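1-deoxy-D-xylulose 5-phosphate reductoisomerase (Moraxella catarrhalis, PDB 4ZQG) catalyses the NAD(P)H-dependent conversion of 1-deoxy-D-xylulose 5-phosphate to 2-C-methyl-D-erythritol 4-phosphate, an early step of isoprenoid biosynthesis by the MEP pathway, and binds the inhibitor fosmidomycin. Local coordinates at residues A[21-24]-A[25-28]; A[67-70]-A[71-75]; A[133-136]-A[137-141]; A[162-165]-A[166-170]; A[301-304]-A[305-308]. All coordinates share one frame; numbering follows the deposited sequence.

Contact 1: A[21-24]-A[25-28]; sequences STLA and IIRQ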
# COMPACT_ATOMS: atom_id res chain seq x y z
N SER A 21 -9.61 22.10 -5.99
CA SER A 21 -8.77 21.35 -5.07
C SER A 21 -7.31 21.67 -5.25
O SER A 21 -6.59 21.75 -4.26
CB SER A 21 -8.94 19.85 -5.25
OG SER A 21 -10.22 19.43 -4.84
N THR A 22 -6.88 21.83 -6.50
CA THR A 22 -5.48 22.17 -6.81
C THR A 22 -5.18 23.49 -6.14
O THR A 22 -4.22 23.64 -5.37
CB THR A 22 -5.28 22.24 -8.33
OG1 THR A 22 -5.76 21.03 -8.91
CG2 THR A 22 -3.86 22.43 -8.71
N LEU A 23 -6.04 24.46 -6.39
CA LEU A 23 -5.79 25.80 -5.87
C LEU A 23 -5.82 25.78 -4.38
O LEU A 23 -5.07 26.53 -3.75
CB LEU A 23 -6.77 26.85 -6.46
CG LEU A 23 -6.47 27.06 -7.96
CD1 LEU A 23 -7.50 27.88 -8.71
CD2 LEU A 23 -5.08 27.61 -8.12
N ALA A 24 -6.65 24.91 -3.80
CA ALA A 24 -6.72 24.87 -2.32
C ALA A 24 -5.39 24.45 -1.72
O ALA A 24 -5.01 24.92 -0.65
CB ALA A 24 -7.87 24.02 -1.84
N ILE A 25 -4.65 23.64 -2.47
CA ILE A 25 -3.33 23.23 -2.08
C ILE A 25 -2.32 24.36 -2.30
O ILE A 25 -1.50 24.61 -1.45
CB ILE A 25 -2.91 21.98 -2.86
CG1 ILE A 25 -3.79 20.77 -2.47
CG2 ILE A 25 -1.45 21.65 -2.60
CD1 ILE A 25 -3.67 19.58 -3.44
N ILE A 26 -2.39 25.04 -3.45
CA ILE A 26 -1.50 26.17 -3.71
C ILE A 26 -1.57 27.23 -2.58
O ILE A 26 -0.54 27.77 -2.15
CB ILE A 26 -1.82 26.88 -5.02
CG1 ILE A 26 -1.80 25.94 -6.23
CG2 ILE A 26 -0.82 28.00 -5.22
CD1 ILE A 26 -0.57 25.11 -6.29
N ARG A 27 -2.78 27.50 -2.08
CA ARG A 27 -2.93 28.49 -1.04
C ARG A 27 -2.33 28.08 0.26
O ARG A 27 -2.17 28.88 1.16
CB ARG A 27 -4.39 28.79 -0.80
CG ARG A 27 -5.06 29.44 -1.96
CD ARG A 27 -6.51 29.74 -1.69
NE ARG A 27 -7.11 30.21 -2.93
CZ ARG A 27 -7.97 29.54 -3.68
NH1 ARG A 27 -8.38 30.10 -4.80
NH2 ARG A 27 -8.43 28.33 -3.32
N GLN A 28 -2.05 26.79 0.41
CA GLN A 28 -1.43 26.32 1.62
C GLN A 28 0.07 26.33 1.48
O GLN A 28 0.78 26.20 2.50
CB GLN A 28 -1.92 24.94 1.92
CG GLN A 28 -3.40 24.86 2.21
CD GLN A 28 -3.79 23.42 2.43
OE1 GLN A 28 -3.35 22.79 3.43
NE2 GLN A 28 -4.55 22.86 1.48

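Contact 2: A[67-70]-A[71-75]; sequences AQLS and QKVTD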
# COMPACT_ATOMS: atom_id res chain seq x y z
N ALA A 67 -13.65 38.75 -25.38
CA ALA A 67 -13.83 40.21 -25.36
C ALA A 67 -14.26 40.66 -23.98
O ALA A 67 -13.64 41.52 -23.39
CB ALA A 67 -14.82 40.67 -26.41
N GLN A 68 -15.31 40.04 -23.46
CA GLN A 68 -15.83 40.41 -22.14
C GLN A 68 -14.75 40.30 -21.07
O GLN A 68 -14.62 41.14 -20.20
CB GLN A 68 -17.03 39.54 -21.80
CG GLN A 68 -17.52 39.62 -20.36
CD GLN A 68 -18.37 38.40 -19.99
OE1 GLN A 68 -18.59 38.10 -18.81
NE2 GLN A 68 -18.80 37.64 -21.00
N LEU A 69 -13.95 39.26 -21.13
CA LEU A 69 -13.00 39.01 -20.09
C LEU A 69 -11.85 39.97 -20.21
O LEU A 69 -11.31 40.38 -19.20
CB LEU A 69 -12.52 37.54 -20.14
CG LEU A 69 -11.93 36.76 -18.95
CD1 LEU A 69 -10.49 36.36 -19.22
CD2 LEU A 69 -12.02 37.45 -17.59
N SER A 70 -11.47 40.31 -21.45
CA SER A 70 -10.39 41.27 -21.70
C SER A 70 -10.73 42.65 -21.14
O SER A 70 -9.86 43.30 -20.57
CB SER A 70 -10.05 41.40 -23.19
OG SER A 70 -9.64 40.15 -23.73
N GLN A 71 -11.97 43.08 -21.30
CA GLN A 71 -12.40 44.35 -20.73
C GLN A 71 -12.22 44.33 -19.22
O GLN A 71 -11.66 45.26 -18.64
CB GLN A 71 -13.87 44.63 -21.04
CG GLN A 71 -14.23 46.06 -20.69
CD GLN A 71 -13.28 47.04 -21.35
OE1 GLN A 71 -13.21 47.14 -22.58
NE2 GLN A 71 -12.51 47.75 -20.53
N LYS A 72 -12.70 43.25 -18.59
CA LYS A 72 -12.72 43.14 -17.16
C LYS A 72 -11.35 43.04 -16.54
O LYS A 72 -11.13 43.48 -15.40
CB LYS A 72 -13.60 41.96 -16.76
CG LYS A 72 -15.08 42.24 -16.96
CD LYS A 72 -15.93 41.03 -16.61
CE LYS A 72 -17.37 41.22 -17.11
NZ LYS A 72 -18.30 40.14 -16.67
N VAL A 73 -10.43 42.46 -17.28
CA VAL A 73 -9.05 42.35 -16.83
C VAL A 73 -8.34 43.71 -16.94
O VAL A 73 -7.57 44.07 -16.04
CB VAL A 73 -8.32 41.26 -17.59
CG1 VAL A 73 -6.82 41.37 -17.44
CG2 VAL A 73 -8.78 39.90 -17.10
N THR A 74 -8.56 44.46 -18.02
CA THR A 74 -7.96 45.79 -18.11
C THR A 74 -8.61 46.71 -17.05
O THR A 74 -7.88 47.38 -16.35
CB THR A 74 -7.97 46.43 -19.54
OG1 THR A 74 -9.26 46.37 -20.12
CG2 THR A 74 -6.99 45.67 -20.49
N ASP A 75 -9.94 46.65 -16.90
CA ASP A 75 -10.66 47.40 -15.83
C ASP A 75 -10.12 47.16 -14.42
O ASP A 75 -10.13 48.06 -13.61
CB ASP A 75 -12.17 47.14 -15.85
CG ASP A 75 -12.88 47.83 -17.02
OD1 ASP A 75 -14.00 47.42 -17.41
OD2 ASP A 75 -12.35 48.80 -17.58

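Contact 3: A[133-136]-A[137-141]; sequences VMAG and DLVIK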
# COMPACT_ATOMS: atom_id res chain seq x y z
N VAL A 133 -8.13 7.79 -22.84
CA VAL A 133 -9.10 6.90 -23.45
C VAL A 133 -9.17 7.12 -24.95
O VAL A 133 -9.44 6.21 -25.71
CB VAL A 133 -10.51 7.14 -22.91
CG1 VAL A 133 -11.56 6.39 -23.69
CG2 VAL A 133 -10.62 6.78 -21.45
N MET A 134 -8.94 8.35 -25.40
CA MET A 134 -9.03 8.69 -26.82
C MET A 134 -7.73 8.74 -27.59
O MET A 134 -7.73 8.53 -28.79
CB MET A 134 -9.74 10.02 -26.98
CG MET A 134 -11.15 9.88 -26.48
SD MET A 134 -12.24 10.97 -27.35
CE MET A 134 -11.37 12.47 -27.00
N ALA A 135 -6.62 9.01 -26.92
CA ALA A 135 -5.38 9.20 -27.62
C ALA A 135 -4.22 8.66 -26.82
O ALA A 135 -3.11 9.19 -26.89
CB ALA A 135 -5.20 10.67 -27.92
N GLY A 136 -4.49 7.59 -26.10
CA GLY A 136 -3.50 7.01 -25.22
C GLY A 136 -2.19 6.74 -25.93
O GLY A 136 -1.15 7.22 -25.48
N ASP A 137 -2.21 6.01 -27.04
CA ASP A 137 -0.94 5.65 -27.68
C ASP A 137 -0.23 6.92 -28.06
O ASP A 137 0.96 7.05 -27.84
CB ASP A 137 -1.11 4.81 -28.95
CG ASP A 137 -1.95 3.57 -28.73
OD1 ASP A 137 -1.49 2.59 -28.07
OD2 ASP A 137 -3.10 3.59 -29.26
N LEU A 138 -0.99 7.85 -28.63
CA LEU A 138 -0.41 9.08 -29.17
C LEU A 138 0.18 9.93 -28.06
O LEU A 138 1.30 10.43 -28.20
CB LEU A 138 -1.44 9.87 -29.94
CG LEU A 138 -1.01 11.17 -30.63
CD1 LEU A 138 0.30 10.99 -31.38
CD2 LEU A 138 -2.12 11.63 -31.58
N VAL A 139 -0.54 10.04 -26.96
CA VAL A 139 -0.09 10.83 -25.84
C VAL A 139 1.19 10.25 -25.22
O VAL A 139 2.20 10.96 -25.04
CB VAL A 139 -1.20 10.99 -24.77
CG1 VAL A 139 -0.70 11.69 -23.52
CG2 VAL A 139 -2.38 11.75 -25.34
N ILE A 140 1.14 8.96 -24.88
CA ILE A 140 2.29 8.30 -24.26
C ILE A 140 3.50 8.31 -25.19
O ILE A 140 4.62 8.64 -24.77
CB ILE A 140 1.99 6.83 -23.91
CG1 ILE A 140 0.82 6.67 -22.92
CG2 ILE A 140 3.24 6.15 -23.37
CD1 ILE A 140 1.02 7.37 -21.61
N LYS A 141 3.27 7.92 -26.44
CA LYS A 141 4.37 7.92 -27.44
C LYS A 141 4.99 9.29 -27.46
O LYS A 141 6.17 9.43 -27.27
CB LYS A 141 3.90 7.52 -28.86
CG LYS A 141 3.66 6.02 -29.10
CD LYS A 141 3.37 5.73 -30.58

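Contact 4: A[162-165]-A[166-170]; sequences QCLP and AAIQA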
# COMPACT_ATOMS: atom_id res chain seq x y z
N GLN A 162 1.30 5.14 -6.52
CA GLN A 162 1.92 5.14 -5.22
C GLN A 162 2.32 3.74 -4.76
O GLN A 162 3.27 3.59 -3.99
CB GLN A 162 0.96 5.72 -4.18
CG GLN A 162 0.77 7.23 -4.21
CD GLN A 162 0.19 7.74 -2.92
OE1 GLN A 162 0.76 7.54 -1.86
NE2 GLN A 162 -0.93 8.41 -3.01
N CYS A 163 1.59 2.74 -5.23
CA CYS A 163 1.83 1.37 -4.86
C CYS A 163 2.77 0.57 -5.82
O CYS A 163 2.85 -0.66 -5.74
CB CYS A 163 0.48 0.69 -4.72
SG CYS A 163 -0.36 1.23 -3.21
N LEU A 164 3.52 1.28 -6.67
CA LEU A 164 4.37 0.67 -7.69
C LEU A 164 5.83 0.98 -7.39
O LEU A 164 6.15 1.99 -6.78
CB LEU A 164 3.96 1.16 -9.09
CG LEU A 164 2.76 0.47 -9.74
CD1 LEU A 164 2.33 1.10 -11.05
CD2 LEU A 164 3.09 -1.00 -10.04
N PRO A 165 6.74 0.09 -7.77
CA PRO A 165 8.11 0.41 -7.38
C PRO A 165 8.59 1.63 -8.15
O PRO A 165 8.00 1.98 -9.17
CB PRO A 165 8.90 -0.84 -7.78
CG PRO A 165 7.93 -1.89 -8.13
CD PRO A 165 6.61 -1.26 -8.36
N ALA A 166 9.67 2.25 -7.68
CA ALA A 166 10.15 3.50 -8.28
C ALA A 166 10.43 3.41 -9.78
O ALA A 166 9.90 4.20 -10.58
CB ALA A 166 11.42 3.95 -7.59
N ALA A 167 11.25 2.44 -10.15
CA ALA A 167 11.58 2.18 -11.55
C ALA A 167 10.37 2.16 -12.50
O ALA A 167 10.48 2.62 -13.66
CB ALA A 167 12.36 0.90 -11.64
N ILE A 168 9.22 1.66 -12.02
CA ILE A 168 7.99 1.61 -12.85
C ILE A 168 7.21 2.93 -12.86
O ILE A 168 6.43 3.20 -13.78
CB ILE A 168 7.10 0.42 -12.40
CG1 ILE A 168 7.93 -0.86 -12.43
CG2 ILE A 168 5.85 0.31 -13.27
CD1 ILE A 168 7.15 -2.15 -12.29
N GLN A 169 7.40 3.75 -11.83
CA GLN A 169 6.91 5.16 -11.84
C GLN A 169 7.71 5.95 -12.88
O GLN A 169 7.13 6.63 -13.70
CB GLN A 169 7.06 5.78 -10.43
CG GLN A 169 6.32 5.03 -9.33
CD GLN A 169 6.47 5.58 -7.93
OE1 GLN A 169 7.48 6.16 -7.57
NE2 GLN A 169 5.47 5.33 -7.10
N ALA A 170 9.04 5.81 -12.86
CA ALA A 170 9.92 6.43 -13.86
C ALA A 170 9.60 5.95 -15.28
O ALA A 170 9.22 6.74 -16.13
CB ALA A 170 11.37 6.15 -13.53

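Contact 5: A[301-304]-A[305-308]; sequences LDLY and QLGS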
# COMPACT_ATOMS: atom_id res chain seq x y z
N LEU A 301 -8.14 10.16 7.20
CA LEU A 301 -8.97 9.05 7.56
C LEU A 301 -8.73 8.67 9.02
O LEU A 301 -7.59 8.57 9.45
CB LEU A 301 -8.60 7.88 6.63
CG LEU A 301 -9.47 6.65 6.68
CD1 LEU A 301 -10.95 6.92 6.44
CD2 LEU A 301 -8.96 5.69 5.65
N ASP A 302 -9.81 8.48 9.77
CA ASP A 302 -9.74 7.97 11.14
C ASP A 302 -10.07 6.45 11.18
O ASP A 302 -11.25 6.05 11.06
CB ASP A 302 -10.73 8.73 12.02
CG ASP A 302 -10.81 8.18 13.45
OD1 ASP A 302 -11.81 8.48 14.10
OD2 ASP A 302 -9.88 7.50 13.95
N LEU A 303 -9.03 5.63 11.37
CA LEU A 303 -9.20 4.18 11.29
C LEU A 303 -10.07 3.64 12.41
O LEU A 303 -10.74 2.65 12.23
CB LEU A 303 -7.87 3.47 11.33
CG LEU A 303 -6.89 3.82 10.24
CD1 LEU A 303 -5.54 3.25 10.58
CD2 LEU A 303 -7.38 3.31 8.91
N TYR A 304 -10.07 4.29 13.55
CA TYR A 304 -10.99 3.88 14.61
C TYR A 304 -12.50 3.96 14.21
O TYR A 304 -13.28 3.06 14.54
CB TYR A 304 -10.67 4.62 15.93
CG TYR A 304 -9.27 4.34 16.44
CD1 TYR A 304 -8.63 3.12 16.18
CD2 TYR A 304 -8.58 5.27 17.18
CE1 TYR A 304 -7.34 2.84 16.64
CE2 TYR A 304 -7.29 5.01 17.65
CZ TYR A 304 -6.68 3.79 17.37
OH TYR A 304 -5.41 3.53 17.80
N GLN A 305 -12.90 4.96 13.41
CA GLN A 305 -14.33 5.13 13.12
C GLN A 305 -14.75 4.55 11.77
O GLN A 305 -15.79 4.88 11.24
CB GLN A 305 -14.73 6.60 13.25
CG GLN A 305 -14.16 7.30 14.49
CD GLN A 305 -14.91 7.07 15.80
OE1 GLN A 305 -14.33 6.66 16.82
NE2 GLN A 305 -16.21 7.36 15.79
N LEU A 306 -13.97 3.62 11.26
CA LEU A 306 -14.16 3.16 9.89
C LEU A 306 -15.38 2.27 9.81
O LEU A 306 -16.25 2.45 8.96
CB LEU A 306 -12.92 2.38 9.42
CG LEU A 306 -12.35 2.71 8.04
CD1 LEU A 306 -12.81 4.02 7.49
CD2 LEU A 306 -10.85 2.76 8.10
N GLY A 307 -15.44 1.32 10.72
CA GLY A 307 -16.55 0.40 10.76
C GLY A 307 -16.12 -0.79 9.95
O GLY A 307 -15.14 -1.44 10.30
N SER A 308 -16.85 -1.06 8.87
CA SER A 308 -16.55 -2.19 8.05
C SER A 308 -16.46 -1.76 6.59
O SER A 308 -17.37 -1.17 6.06
CB SER A 308 -17.61 -3.26 8.25
OG SER A 308 -18.80 -2.90 7.59
O HOH W 1 -11.31 7.91 17.10

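Contact 1: A[21-24]-A[25-28]
Two nearly straight i to i+4 bonds carry the polar part of the last turns of helix 17-26: Ile26 N donates to Thr22 O at 3.0 Å, with an N-H...O angle of 162°, and Arg27 N donates to Leu23 O, also at 3.0 Å. One residue on, the pattern changes. Gln28 N returns to Ile25 O, three residues back, and the carbonyl of Ala24 is gripped by a side chain instead: Gln28 NE2 lies 3.0 Å from Ala24 O, nearly straight at the hydrogen. The acceptor sits in the glutamine amide plane, yet the nitrogen stands well above the carbonyl plane, 52° out of it, so it does not follow a lone pair. Gln28 reaches back because its CG lies beside its own backbone N (chi1 -64°) and the chain beyond is extended. The same NE2 also bonds Ser296 O.

Arg27 folds back along the helix in a similar way. Its guanidinium passes one face over Leu23 O, and NH2 comes within 3.8 Å of Leu23 CB, while NE forms a salt bridge with Glu53 on helix 44-54. Apolar packing comes last: Leu23 CD2 meets Ile26 CG1 at 4.1 Å, and both side chains are buried. Ile26 rests on Leu9, Tyr33 and Ile35 of strands 7-12 and 33-39, whereas Ile25 faces Ile284 of helix 281-289. Helix 17-26, whose last turns pack here, is the crossover helix between parallel strands 7-12 and 33-39, the first beta-alpha-beta unit of the Rossmann-type NAD-binding domain.

Contact 2: A[67-70]-A[71-75]
Ala67 O receives Gln71 N at 3.1 Å with 163° at the hydrogen, the first of four successive i to i+4 backbone bonds. At Gln68 the side chain adds its own link: OE1 accepts from Lys72 NZ at 3.0 Å, and the aliphatic parts touch as well, Gln68 CG lying 3.6 Å from Lys72 CE. The two chains can meet because Gln68 CG is anti to its backbone N (chi1 169°), which swings the amide out to the flank on which the lysine arrives; Lys72 CG lies beside its backbone N, and the extended chain runs back toward the preceding turn. Lys72 NZ has a second, weak and long ionic partner in Asp45.

Leu69 belongs to the buried side. Its carbonyl takes the Val73 N-H at 3.0 Å, and its CD2 approaches Val73 CG2 at 4.1 Å; both residues pack on Ile82 of strand 81-84, with Val44 and Leu48 of helix 44-54 flanking them. At Ser70 the carbonyl accepts from Thr74 N at 3.1 Å, while the hydroxyl OG turns back to Tyr66 O. The result is an amphipathic helix with a hydrophobic stripe on the sheet and a polar outer side, the connecting helix of a beta-alpha-beta unit at the edge of the Rossmann-type domain.

Contact 3: A[133-136]-A[137-141]
Val139 N meets Ala135 O at 2.7 Å, a short and nearly straight bond (164°) inside helix 130-146, the crossover helix of a beta-alpha-beta unit between strands 123-126 and 149-152. Packing is tight around the same carbonyl. Val139 CG2 comes within 3.1 Å of Ala135 O because this methyl lies beside the valine's own backbone N, on the side of the preceding turn, while CG1 is anti to that N (chi1 174°). Ala135 CB also touches Val139 CG2 at 4.0 Å and Leu138 CB at 4.3 Å. Leu111 and Leu115 of helix 111-120 and Ile391 of helix 387-409 complete this buried side.

The other side is looser. Asp137 is exposed and meets the first segment through little more than its CB; its OD2 bonds Thr333 OG1, and its side chain touches His241 of helix 230-243. Neither Asp137 N nor Leu138 N bonds to the turn before, which marks a kink at these residues, accompanied by an Ala135 phi of -145° that departs from helical values. Past the kink the packing is close again. Regular bonding resumes with Val139 N and continues with Ile140 N, which donates to Gly136 O at 2.9 Å, while Ile140 CG1 rests 3.3 Å from that same oxygen.

Contact 4: A[162-165]-A[166-170]
Pro165 holds the N-cap position just before Ala166, the first residue of helix 166-170, and its carbonyl is met by the N-H groups of Ile168 and Gln169. Ala167 adds little to this contact, and its methyl packs on Tyr180. Ile168 turns back toward the incoming chain. Its N-H gives a weak bond to Pro165 O at 3.1 Å, bent to 133°, and its two arms divide the apolar work: CD1 runs alongside the proline ring, 4.1 Å from Pro165 CD, while CG2 reaches Leu164 CD1 at 4.2 Å. Leu164 and Ile168 both pack on Ile182 of strand 182-189.

Gln169 N shares the same acceptor, meeting Pro165 O at 3.3 Å in the carbonyl plane and at 150°. The glutamine side chain, with CG beside its own backbone N (chi1 -58°) and then extended, folds back over the loop. Its NE2 passes Leu164 O at 3.4 Å, an angle too poor for a bond, and instead donates to Tyr161 O, near the end of the preceding helix; OE1 accepts from Tyr290 OH. Farther back, Gln162 bonds Arg293 and also Ser270 of the second subunit.

Pro165 has no side-chain acceptor for a cap; its carbonyl starts the helix's normal bonding, taking Gln169 N and, weakly, Ile168 N, while the Gln169 amide ties the short helix to helix 155-162 through NE2 and to Tyr290 through OE1.

Contact 5: A[301-304]-A[305-308]
Leu306 touches a different leucine of the incoming loop with each methyl. Its CD1 meets Leu301 CD1 at 3.6 Å, the side chains crossing at about a right angle, and its CD2 meets Leu303 CD2, also at 3.6 Å, with those two lying side by side and pointing the same way. The chain is brought round for this by one backbone bond: Gln305 N donates to Asp302 O at 3.1 Å, bent to 141°, with the nitrogen 54° above the carbonyl plane.

Asp302 supports the bend with its side chain. Its CG is anti to the backbone N (chi1 175°), which places OD2 3.2 Å from Tyr304 N in a weak hydrogen bond. On the outer side a water donates to both Asp302 OD1, at 3.1 Å, and Gln305 OE1, at 3.3 Å, joining carboxylate and amide, though the exact placing of these two side chains is doubtful. The same water lies in plane at the edge of the Tyr304 ring.

Within its own subunit, Val259 backs Leu301 and Leu306. Farther out the second subunit takes over: Tyr304 OH bonds Val252 O of that chain, Leu303 packs on its Trp186, and Leu301 on its Phe271. The bond across Asp302 to Gln305 defines a beta turn, reinforced by a weak Asx turn, and the turn delivers Gly307 and Ser308 into a strand that pairs antiparallel with the second subunit, so that the sheet continues across the dimer interface.

In the fold
From the N terminus the five contacts follow in series, and since each joins adjacent segments, none closes a long loop, nests in another or crosses one. Contacts 1 and 2 lie on two crossover helices of the seven-stranded parallel sheet, their centres 25 Å apart, and contact 3 sits on the last such helix, which leads into edge strand 149-152. Beyond that strand, contact 4 turns the chain between two helices beside the four-stranded mixed sheet; its nearest atoms are about 9 Å from those of contact 3. Contact 5 leads into strand 307-311, and it shares with contact 4 a border with the second subunit, so contacts 4 and 5 lie where the fold meets its dimer partner.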